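Local coordinates for protein multicopper oxidase (Pseudomonas thermotolerans, PDB 6VOW) that probably oxidises phenolic, laccase-type substrates one electron at a time and passes the electrons through its copper centres to reduce dioxygen to water, at residues P90-W95 with G106-S111; H96-P101 with G131-H136; H391-V396 with V434-C439. All coordinates share one frame; numbering follows the deposited sequence.

Contact 1: residues P90-W95 with G106-S111; sequences PTTIHW and GVPYVS. With CU (copper (II) ion), chain C; C2O (Cu-O-Cu linkage), chain B.
With chi1 at 63°, Thr-92 places OG1 between its own backbone N and carbonyl carbon, and from there the hydroxyl meets Gly-106 O. The same rotation sets CG2 anti to the carbonyl carbon, where it lies 3.6 Å from CG of Pro-108. Thr-92 is thus divided: its oxygen serves the backbone of the facing loop, and its methyl packs on the proline ring. The hydroxyl donates to the carbonyl over a short 2.5 Å between OG1 and Gly-106 O, lying in the carbonyl plane, and it also hydrogen-bonds the amide N of His-138, so two partners grip one buried oxygen. Gly-106, with a positive phi of 76° and no side chain, brings its CA up against the backbone of Ile-93, just ahead of strand 94-96, and Ile-93 O receives a C-H...O contact from that CA at 3.4 Å. Strand 94-96 of the N-terminal cupredoxin domain carries a His-X-His pair of the multicopper oxidases, His-94 and His-96. His-94 has CG anti to the backbone N (chi1 165°), and its NE2 binds a copper ion at 2.0 Å, a site completed by His-391 and consistent with the type 2 copper of this family. At the other end of the imidazole, ND1 is hydrogen-bonded to the carbonyl O of Asp-105, the residue just ahead of Gly-106, which fixes the rotation of the ring.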
loop_
_atom_site.group_PDB
_atom_site.type_symbol
_atom_site.label_atom_id
_atom_site.label_comp_id
_atom_site.label_asym_id
_atom_site.label_seq_id
_atom_site.Cartn_x
_atom_site.Cartn_y
_atom_site.Cartn_z
ATOM N N PRO A 90 -19.310 2.019 11.267
ATOM C CA PRO A 90 -18.967 0.826 10.524
ATOM C C PRO A 90 -17.571 0.860 9.887
ATOM O O PRO A 90 -17.053 1.905 9.596
ATOM C CB PRO A 90 -20.060 0.769 9.444
ATOM C CG PRO A 90 -21.183 1.637 9.927
ATOM C CD PRO A 90 -20.571 2.665 10.764
ATOM N N THR A 91 -16.957 -0.290 9.690
ATOM C CA THR A 91 -15.650 -0.344 9.039
ATOM C C THR A 91 -15.526 -1.733 8.426
ATOM O O THR A 91 -16.348 -2.598 8.656
ATOM C CB THR A 91 -14.535 0.110 10.031
ATOM O OG1 THR A 91 -13.258 0.249 9.401
ATOM C CG2 THR A 91 -14.465 -0.789 11.193
ATOM N N THR A 92 -14.575 -1.889 7.550
ATOM C CA THR A 92 -14.201 -3.175 7.058
ATOM C C THR A 92 -12.652 -3.147 7.142
ATOM O O THR A 92 -12.052 -2.145 7.576
ATOM C CB THR A 92 -14.547 -3.352 5.584
ATOM O OG1 THR A 92 -13.793 -2.391 4.823
ATOM C CG2 THR A 92 -16.087 -3.279 5.298
ATOM N N ILE A 93 -12.047 -4.256 6.721
ATOM C CA ILE A 93 -10.576 -4.345 6.550
ATOM C C ILE A 93 -10.383 -4.877 5.199
ATOM O O ILE A 93 -10.892 -5.944 4.867
ATOM C CB ILE A 93 -9.830 -5.248 7.566
ATOM C CG1 ILE A 93 -9.935 -4.596 8.932
ATOM C CG2 ILE A 93 -8.319 -5.289 7.236
ATOM C CD1 ILE A 93 -9.382 -5.443 10.088
ATOM N N HIS A 94 -9.763 -4.049 4.373
ATOM C CA HIS A 94 -9.348 -4.485 3.060
ATOM C C HIS A 94 -7.866 -4.807 3.088
ATOM O O HIS A 94 -7.118 -4.101 3.726
ATOM C CB HIS A 94 -9.640 -3.393 2.035
ATOM C CG HIS A 94 -8.932 -3.599 0.733
ATOM N ND1 HIS A 94 -9.285 -4.571 -0.183
ATOM C CD2 HIS A 94 -7.907 -2.919 0.182
ATOM C CE1 HIS A 94 -8.443 -4.531 -1.209
ATOM N NE2 HIS A 94 -7.630 -3.515 -1.018
ATOM N N TRP A 95 -7.464 -5.880 2.418
ATOM C CA TRP A 95 -6.115 -6.470 2.603
ATOM C C TRP A 95 -5.420 -6.184 1.300
ATOM O O TRP A 95 -5.569 -6.927 0.253
ATOM C CB TRP A 95 -6.167 -7.942 2.939
ATOM C CG TRP A 95 -6.990 -8.192 4.108
ATOM C CD1 TRP A 95 -8.313 -8.450 4.125
ATOM C CD2 TRP A 95 -6.557 -8.207 5.474
ATOM N NE1 TRP A 95 -8.750 -8.597 5.413
ATOM C CE2 TRP A 95 -7.700 -8.474 6.270
ATOM C CE3 TRP A 95 -5.327 -8.001 6.110
ATOM C CZ2 TRP A 95 -7.645 -8.540 7.682
ATOM C CZ3 TRP A 95 -5.261 -8.103 7.532
ATOM C CH2 TRP A 95 -6.415 -8.341 8.295
ATOM N N GLY A 106 -13.216 -7.031 1.720
ATOM C CA GLY A 106 -13.419 -5.952 2.660
ATOM C C GLY A 106 -14.039 -4.709 2.042
ATOM O O GLY A 106 -14.034 -3.639 2.625
ATOM N N VAL A 107 -14.618 -4.853 0.880
ATOM C CA VAL A 107 -15.306 -3.743 0.290
ATOM C C VAL A 107 -16.816 -3.732 0.654
ATOM O O VAL A 107 -17.538 -4.706 0.393
ATOM C CB VAL A 107 -15.130 -3.789 -1.228
ATOM C CG1 VAL A 107 -16.057 -2.761 -1.844
ATOM C CG2 VAL A 107 -13.671 -3.523 -1.574
ATOM N N PRO A 108 -17.314 -2.640 1.250
ATOM C CA PRO A 108 -18.678 -2.721 1.708
ATOM C C PRO A 108 -19.564 -2.870 0.529
ATOM O O PRO A 108 -19.359 -2.164 -0.464
ATOM C CB PRO A 108 -18.899 -1.378 2.431
ATOM C CG PRO A 108 -17.520 -0.976 2.902
ATOM C CD PRO A 108 -16.635 -1.436 1.775
ATOM N N TYR A 109 -20.478 -3.831 0.632
ATOM C CA TYR A 109 -21.567 -4.115 -0.316
ATOM C C TYR A 109 -21.148 -4.834 -1.588
ATOM O O TYR A 109 -21.980 -5.123 -2.457
ATOM C CB TYR A 109 -22.412 -2.862 -0.581
ATOM C CG TYR A 109 -22.930 -2.243 0.711
ATOM C CD1 TYR A 109 -24.027 -2.797 1.399
ATOM C CD2 TYR A 109 -22.332 -1.082 1.227
ATOM C CE1 TYR A 109 -24.498 -2.216 2.583
ATOM C CE2 TYR A 109 -22.781 -0.501 2.383
ATOM C CZ TYR A 109 -23.852 -1.069 3.048
ATOM O OH TYR A 109 -24.251 -0.460 4.156
ATOM N N VAL A 110 -19.867 -5.164 -1.674
ATOM C CA VAL A 110 -19.335 -5.987 -2.751
ATOM C C VAL A 110 -18.791 -7.252 -2.113
ATOM O O VAL A 110 -19.141 -8.328 -2.567
ATOM C CB VAL A 110 -18.255 -5.198 -3.513
ATOM C CG1 VAL A 110 -17.339 -6.075 -4.348
ATOM C CG2 VAL A 110 -18.930 -4.102 -4.362
ATOM N N SER A 111 -17.961 -7.107 -1.065
ATOM C CA SER A 111 -17.388 -8.245 -0.321
ATOM C C SER A 111 -18.320 -8.697 0.783
ATOM O O SER A 111 -18.498 -9.869 0.992
ATOM C CB SER A 111 -16.030 -7.933 0.415
ATOM O OG SER A 111 -15.784 -8.837 1.626
HETATM CU CU CU C . -6.586 -2.805 -2.571
HETATM CU CU2 C2O B . -5.300 -0.016 -0.280
HETATM CU CU3 C2O B . -9.265 -0.085 -2.607
HETATM O O1 C2O B . -7.209 0.005 -1.575
#

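Contact 2: residues H96-P101 with G131-H136; sequences HGIRLP and GNFWYH. With C2O (Cu-O-Cu linkage), chain B.
The imidazole of His-96 carries NE1 of Trp-134 over one face, while NE2 of His-136 lies at its edge, in the plane. The first pairing is an offset stack, with the His-96 ring and the five-membered ring of Trp-134 tilted by 30° and their centroids 4.1 Å apart. Trp-134 CG lies between its backbone N and carbonyl carbon (chi1 59°), which swings the indole over His-96. CB of His-96 rides over the indole, 3.6 Å from the centroid of that five-membered ring, and His-136 CD2 also lies over it, toward the rim. Further along, Ile-98 CD1 sits over one face of Phe-133, 3.5 Å from Phe-133 CG, in a CH-pi contact; His-96 O is at the edge of the phenyl ring. The backbones pair as an antiparallel, hydrogen-bonded bridge between His-96 and Trp-134: His-96 N gives a short bond of 2.6 Å to Trp-134 O, bent at the hydrogen to 130°, and the return bond from Trp-134 N is weak. His-96 ND1 and His-136 NE2 converge on one copper of the Cu-O-Cu unit, at 2.1 Å from His-96 ND1 and 2.0 Å from His-136 NE2, and His-440 supplies the third nitrogen. His-96 NE2 is hydrogen-bonded to Asp-413, which orients the imidazole. Such a three-histidine copper, joined through oxygen to its twin, is characteristic of the type 3 pair in laccases.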
loop_
_atom_site.group_PDB
_atom_site.type_symbol
_atom_site.label_atom_id
_atom_site.label_comp_id
_atom_site.label_asym_id
_atom_site.label_seq_id
_atom_site.Cartn_x
_atom_site.Cartn_y
_atom_site.Cartn_z
ATOM N N HIS A 96 -4.764 -5.009 1.351
ATOM C CA HIS A 96 -4.219 -4.319 0.148
ATOM C C HIS A 96 -3.127 -5.164 -0.432
ATOM O O HIS A 96 -2.070 -5.316 0.175
ATOM C CB HIS A 96 -3.680 -2.889 0.482
ATOM C CG HIS A 96 -3.159 -2.151 -0.734
ATOM N ND1 HIS A 96 -3.685 -0.964 -1.191
ATOM C CD2 HIS A 96 -2.176 -2.470 -1.609
ATOM C CE1 HIS A 96 -3.020 -0.556 -2.251
ATOM N NE2 HIS A 96 -2.117 -1.475 -2.539
ATOM N N GLY A 97 -3.387 -5.708 -1.610
ATOM C CA GLY A 97 -2.420 -6.402 -2.419
ATOM C C GLY A 97 -2.627 -7.939 -2.440
ATOM O O GLY A 97 -2.073 -8.655 -3.290
ATOM N N ILE A 98 -3.404 -8.438 -1.498
ATOM C CA ILE A 98 -3.617 -9.863 -1.383
ATOM C C ILE A 98 -4.614 -10.283 -2.414
ATOM O O ILE A 98 -5.678 -9.744 -2.488
ATOM C CB ILE A 98 -4.148 -10.294 0.013
ATOM C CG1 ILE A 98 -3.183 -9.850 1.148
ATOM C CG2 ILE A 98 -4.378 -11.827 0.032
ATOM C CD1 ILE A 98 -1.830 -10.346 0.932
ATOM N N ARG A 99 -4.262 -11.280 -3.205
ATOM C CA ARG A 99 -5.214 -11.956 -4.083
ATOM C C ARG A 99 -5.972 -12.990 -3.225
ATOM O O ARG A 99 -5.529 -14.055 -2.975
ATOM C CB ARG A 99 -4.478 -12.612 -5.227
ATOM C CG ARG A 99 -3.498 -11.653 -5.877
ATOM C CD ARG A 99 -2.796 -12.310 -7.038
ATOM N NE ARG A 99 -1.801 -13.257 -6.529
ATOM C CZ ARG A 99 -1.584 -14.475 -6.992
ATOM N NH1 ARG A 99 -2.302 -14.980 -8.005
ATOM N NH2 ARG A 99 -0.628 -15.212 -6.428
ATOM N N LEU A 100 -7.126 -12.601 -2.756
ATOM C CA LEU A 100 -7.962 -13.458 -1.965
ATOM C C LEU A 100 -9.320 -13.492 -2.635
ATOM O O LEU A 100 -9.530 -12.813 -3.601
ATOM C CB LEU A 100 -8.077 -12.883 -0.583
ATOM C CG LEU A 100 -8.118 -11.336 -0.473
ATOM C CD1 LEU A 100 -9.309 -10.622 -1.174
ATOM C CD2 LEU A 100 -8.183 -11.039 1.003
ATOM N N PRO A 101 -10.241 -14.339 -2.159
ATOM C CA PRO A 101 -11.573 -14.369 -2.750
ATOM C C PRO A 101 -12.333 -13.122 -2.437
ATOM O O PRO A 101 -12.151 -12.530 -1.330
ATOM C CB PRO A 101 -12.250 -15.485 -2.013
ATOM C CG PRO A 101 -11.150 -16.405 -1.790
ATOM C CD PRO A 101 -10.023 -15.517 -1.337
ATOM N N GLY A 131 5.772 -11.130 0.641
ATOM C CA GLY A 131 6.136 -9.777 0.594
ATOM C C GLY A 131 5.299 -8.896 1.451
ATOM O O GLY A 131 4.720 -9.333 2.446
ATOM N N ASN A 132 5.302 -7.628 1.079
ATOM C CA ASN A 132 4.804 -6.505 1.901
ATOM C C ASN A 132 3.470 -6.112 1.431
ATOM O O ASN A 132 3.352 -5.751 0.246
ATOM C CB ASN A 132 5.742 -5.288 1.688
ATOM C CG ASN A 132 7.133 -5.603 2.164
ATOM O OD1 ASN A 132 7.309 -6.145 3.283
ATOM N ND2 ASN A 132 8.127 -5.299 1.347
ATOM N N PHE A 133 2.490 -6.148 2.322
ATOM C CA PHE A 133 1.141 -5.759 1.915
ATOM C C PHE A 133 0.748 -4.843 3.019
ATOM O O PHE A 133 1.569 -4.525 3.943
ATOM C CB PHE A 133 0.232 -7.020 1.746
ATOM C CG PHE A 133 0.722 -7.892 0.706
ATOM C CD1 PHE A 133 0.542 -7.583 -0.581
ATOM C CD2 PHE A 133 1.591 -8.924 1.036
ATOM C CE1 PHE A 133 1.100 -8.355 -1.580
ATOM C CE2 PHE A 133 2.198 -9.671 0.078
ATOM C CZ PHE A 133 1.925 -9.409 -1.253
ATOM N N TRP A 134 -0.484 -4.405 2.956
ATOM C CA TRP A 134 -1.031 -3.661 4.131
ATOM C C TRP A 134 -2.514 -3.803 4.162
ATOM O O TRP A 134 -3.141 -4.357 3.231
ATOM C CB TRP A 134 -0.617 -2.152 4.138
ATOM C CG TRP A 134 -1.024 -1.329 2.985
ATOM C CD1 TRP A 134 -0.760 -1.537 1.688
ATOM C CD2 TRP A 134 -1.793 -0.146 3.064
ATOM N NE1 TRP A 134 -1.313 -0.546 0.954
ATOM C CE2 TRP A 134 -1.921 0.344 1.797
ATOM C CE3 TRP A 134 -2.327 0.569 4.117
ATOM C CZ2 TRP A 134 -2.643 1.476 1.522
ATOM C CZ3 TRP A 134 -2.990 1.720 3.864
ATOM C CH2 TRP A 134 -3.112 2.197 2.576
ATOM N N TYR A 135 -3.082 -3.244 5.191
ATOM C CA TYR A 135 -4.506 -3.344 5.419
ATOM C C TYR A 135 -5.062 -2.031 5.941
ATOM O O TYR A 135 -4.425 -1.304 6.728
ATOM C CB TYR A 135 -4.752 -4.502 6.415
ATOM C CG TYR A 135 -4.191 -4.303 7.804
ATOM C CD1 TYR A 135 -4.996 -3.802 8.794
ATOM C CD2 TYR A 135 -2.901 -4.686 8.142
ATOM C CE1 TYR A 135 -4.551 -3.609 10.082
ATOM C CE2 TYR A 135 -2.448 -4.524 9.460
ATOM C CZ TYR A 135 -3.316 -3.968 10.413
ATOM O OH TYR A 135 -2.972 -3.727 11.700
ATOM N N HIS A 136 -6.296 -1.799 5.579
ATOM C CA HIS A 136 -6.945 -0.564 5.949
ATOM C C HIS A 136 -8.405 -0.685 5.620
ATOM O O HIS A 136 -8.786 -1.609 4.970
ATOM C CB HIS A 136 -6.336 0.602 5.145
ATOM C CG HIS A 136 -6.459 0.433 3.676
ATOM N ND1 HIS A 136 -7.623 0.668 2.978
ATOM C CD2 HIS A 136 -5.548 0.027 2.768
ATOM C CE1 HIS A 136 -7.419 0.424 1.690
ATOM N NE2 HIS A 136 -6.152 0.053 1.536
HETATM CU CU2 C2O B . -5.300 -0.016 -0.280
HETATM CU CU3 C2O B . -9.265 -0.085 -2.607
HETATM O O1 C2O B . -7.209 0.005 -1.575
#

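Contact 3: residues H391-V396 with V434-C439. With CU (copper (II) ion), chain C; CU (copper (II) ion), chain D; C2O (Cu-O-Cu linkage), chain B.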
loop_
_atom_site.group_PDB
_atom_site.type_symbol
_atom_site.label_atom_id
_atom_site.label_comp_id
_atom_site.label_asym_id
_atom_site.label_seq_id
_atom_site.Cartn_x
_atom_site.Cartn_y
_atom_site.Cartn_z
ATOM N N HIS A 391 -4.674 1.806 -8.353
ATOM C CA HIS A 391 -4.662 0.496 -7.719
ATOM C C HIS A 391 -5.819 -0.415 -8.170
ATOM O O HIS A 391 -6.932 0.039 -8.406
ATOM C CB HIS A 391 -4.696 0.806 -6.256
ATOM C CG HIS A 391 -4.902 -0.371 -5.407
ATOM N ND1 HIS A 391 -3.932 -1.330 -5.225
ATOM C CD2 HIS A 391 -5.947 -0.735 -4.632
ATOM C CE1 HIS A 391 -4.385 -2.263 -4.404
ATOM N NE2 HIS A 391 -5.593 -1.919 -4.028
ATOM N N LEU A 392 -5.566 -1.697 -8.328
ATOM C CA LEU A 392 -6.617 -2.673 -8.675
ATOM C C LEU A 392 -6.696 -3.698 -7.556
ATOM O O LEU A 392 -5.699 -4.267 -7.193
ATOM C CB LEU A 392 -6.210 -3.374 -9.925
ATOM C CG LEU A 392 -7.167 -4.377 -10.478
ATOM C CD1 LEU A 392 -8.577 -3.759 -10.648
ATOM C CD2 LEU A 392 -6.568 -4.825 -11.767
ATOM N N HIS A 393 -7.895 -3.946 -7.048
ATOM C CA HIS A 393 -8.118 -5.004 -6.143
ATOM C C HIS A 393 -8.095 -6.327 -6.819
ATOM O O HIS A 393 -8.374 -6.427 -8.053
ATOM C CB HIS A 393 -9.501 -4.912 -5.680
ATOM C CG HIS A 393 -9.716 -3.810 -4.770
ATOM N ND1 HIS A 393 -10.570 -3.905 -3.702
ATOM C CD2 HIS A 393 -9.130 -2.600 -4.705
ATOM C CE1 HIS A 393 -10.505 -2.795 -3.003
ATOM N NE2 HIS A 393 -9.636 -2.002 -3.601
ATOM N N GLY A 394 -7.817 -7.345 -5.994
ATOM C CA GLY A 394 -8.116 -8.718 -6.362
ATOM C C GLY A 394 -7.099 -9.399 -7.191
ATOM O O GLY A 394 -7.091 -10.606 -7.231
ATOM N N MET A 395 -6.286 -8.596 -7.864
ATOM C CA MET A 395 -5.454 -9.009 -8.932
ATOM C C MET A 395 -4.183 -8.219 -8.950
ATOM O O MET A 395 -4.078 -7.129 -8.418
ATOM C CB MET A 395 -6.163 -8.797 -10.236
ATOM C CG MET A 395 -6.949 -10.025 -10.688
ATOM S SD MET A 395 -8.629 -9.736 -11.263
ATOM C CE MET A 395 -8.466 -8.492 -12.515
ATOM N N VAL A 396 -3.207 -8.825 -9.583
ATOM C CA VAL A 396 -1.910 -8.236 -9.720
ATOM C C VAL A 396 -1.692 -7.967 -11.192
ATOM O O VAL A 396 -1.955 -8.840 -12.007
ATOM C CB VAL A 396 -0.885 -9.222 -9.173
ATOM C CG1 VAL A 396 0.412 -9.083 -9.875
ATOM C CG2 VAL A 396 -0.707 -8.957 -7.679
ATOM N N VAL A 434 -16.011 -8.651 -8.300
ATOM C CA VAL A 434 -16.168 -7.285 -8.704
ATOM C C VAL A 434 -15.126 -6.545 -7.949
ATOM O O VAL A 434 -15.226 -6.380 -6.783
ATOM C CB VAL A 434 -17.581 -6.724 -8.400
ATOM C CG1 VAL A 434 -17.658 -5.268 -8.900
ATOM C CG2 VAL A 434 -18.669 -7.568 -9.069
ATOM N N TRP A 435 -14.097 -6.107 -8.638
ATOM C CA TRP A 435 -12.935 -5.519 -7.960
ATOM C C TRP A 435 -12.825 -4.027 -8.200
ATOM O O TRP A 435 -12.802 -3.563 -9.340
ATOM C CB TRP A 435 -11.669 -6.147 -8.515
ATOM C CG TRP A 435 -11.820 -7.535 -8.506
ATOM C CD1 TRP A 435 -12.237 -8.318 -9.535
ATOM C CD2 TRP A 435 -11.726 -8.361 -7.375
ATOM N NE1 TRP A 435 -12.364 -9.612 -9.114
ATOM C CE2 TRP A 435 -12.049 -9.668 -7.785
ATOM C CE3 TRP A 435 -11.365 -8.146 -6.067
ATOM C CZ2 TRP A 435 -11.962 -10.767 -6.924
ATOM C CZ3 TRP A 435 -11.314 -9.277 -5.202
ATOM C CH2 TRP A 435 -11.605 -10.546 -5.649
ATOM N N MET A 436 -12.694 -3.307 -7.113
ATOM C CA MET A 436 -12.417 -1.874 -7.163
ATOM C C MET A 436 -11.086 -1.561 -7.832
ATOM O O MET A 436 -10.056 -2.242 -7.657
ATOM C CB MET A 436 -12.412 -1.218 -5.768
ATOM C CG MET A 436 -13.670 -1.418 -4.925
ATOM S SD MET A 436 -15.212 -0.952 -5.794
ATOM C CE MET A 436 -15.576 -2.412 -6.794
ATOM N N PHE A 437 -11.148 -0.452 -8.534
ATOM C CA PHE A 437 -10.087 0.044 -9.356
ATOM C C PHE A 437 -10.075 1.536 -9.174
ATOM O O PHE A 437 -11.005 2.202 -9.543
ATOM C CB PHE A 437 -10.397 -0.304 -10.756
ATOM C CG PHE A 437 -9.377 0.114 -11.728
ATOM C CD1 PHE A 437 -8.046 -0.107 -11.511
ATOM C CD2 PHE A 437 -9.782 0.647 -12.949
ATOM C CE1 PHE A 437 -7.107 0.251 -12.461
ATOM C CE2 PHE A 437 -8.856 0.983 -13.924
ATOM C CZ PHE A 437 -7.508 0.778 -13.672
ATOM N N HIS A 438 -9.062 2.011 -8.494
ATOM C CA HIS A 438 -9.122 3.360 -8.028
ATOM C C HIS A 438 -7.752 4.010 -7.732
ATOM O O HIS A 438 -6.689 3.351 -7.543
ATOM C CB HIS A 438 -10.092 3.444 -6.845
ATOM C CG HIS A 438 -9.520 2.876 -5.597
ATOM N ND1 HIS A 438 -8.630 3.571 -4.825
ATOM C CD2 HIS A 438 -9.595 1.641 -5.060
ATOM C CE1 HIS A 438 -8.231 2.823 -3.822
ATOM N NE2 HIS A 438 -8.804 1.653 -3.946
ATOM N N CYS A 439 -7.773 5.351 -7.706
ATOM C CA CYS A 439 -6.602 6.079 -7.320
ATOM C C CYS A 439 -6.533 5.884 -5.823
ATOM O O CYS A 439 -7.577 5.917 -5.119
ATOM C CB CYS A 439 -6.691 7.565 -7.636
ATOM S SG CYS A 439 -5.367 8.461 -6.783
HETATM CU CU CU C . -6.586 -2.805 -2.571
HETATM CU CU CU D . -5.440 10.405 -7.846
HETATM CU CU2 C2O B . -5.300 -0.016 -0.280
HETATM CU CU3 C2O B . -9.265 -0.085 -2.607
HETATM O O1 C2O B . -7.209 0.005 -1.575
#
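Three backbone bonds make the tight part of this contact: His-391 and His-438 exchange a reciprocal pair, and His-393 N donates almost straight, at 175°, to Met-436 O. Met-436 CB stands over the centre of the His-393 imidazole, 3.6 Å from its centroid, while a copper ion lies over the opposite face, nearer the rim. Gly-394 CA presses on the six-membered ring of Trp-435, 3.3 Å from CE3, and Leu-392 CD1 packs 3.8 Å from Phe-437 CD1. The antiparallel strands 388-392 and 433-439 belong to the C-terminal cupredoxin domain; copper ligands cluster at their ends, the latter opening the His-Cys-His run His-438, Cys-439 and His-440. His-391 NE2 binds the copper shared with His-94, and its ND1 is hydrogen-bonded to Thr-414. His-393 NE2 and His-438 NE2 each lie 2.2 Å from CU3 of the Cu-O-Cu unit, completed by His-138; Asp-105 holds His-393 ND1. His-438 CG lies between its backbone N and carbonyl carbon (chi1 75°), turning the ring toward the cluster, whereas Cys-439 points the other way and its SG binds a separate copper with His-388 and His-444, fitting a type 1 site. His-438 ND1 donates to Cys-439 O at 2.6 Å, consistent with the electron path between centres. Looser is the end near partly exposed Val-434, where Met-395 SD makes a Met-aromatic contact, 4.2 Å from Trp-435 CD1.

In the fold
Followed from the N terminus, the chain enters contact 1 at 90-95 and runs straight on into 96-101 of contact 2. It then turns back through 106-111, which closes contact 1 over a ten-residue loop, and only after strand 120-126 reaches 131-136, which completes contact 2. The two therefore cross, and strands 94-96 and 131-136 are neighbours in one sheet. Contact 3 follows much later and on its own, 434-439 returning to 391-396 after 37 intervening residues. It belongs to the C-terminal copper domain, yet its ligands face those of contacts 1 and 2, so the Cu-O-Cu unit lies where the N-terminal and C-terminal cupredoxin domains meet, as in laccases.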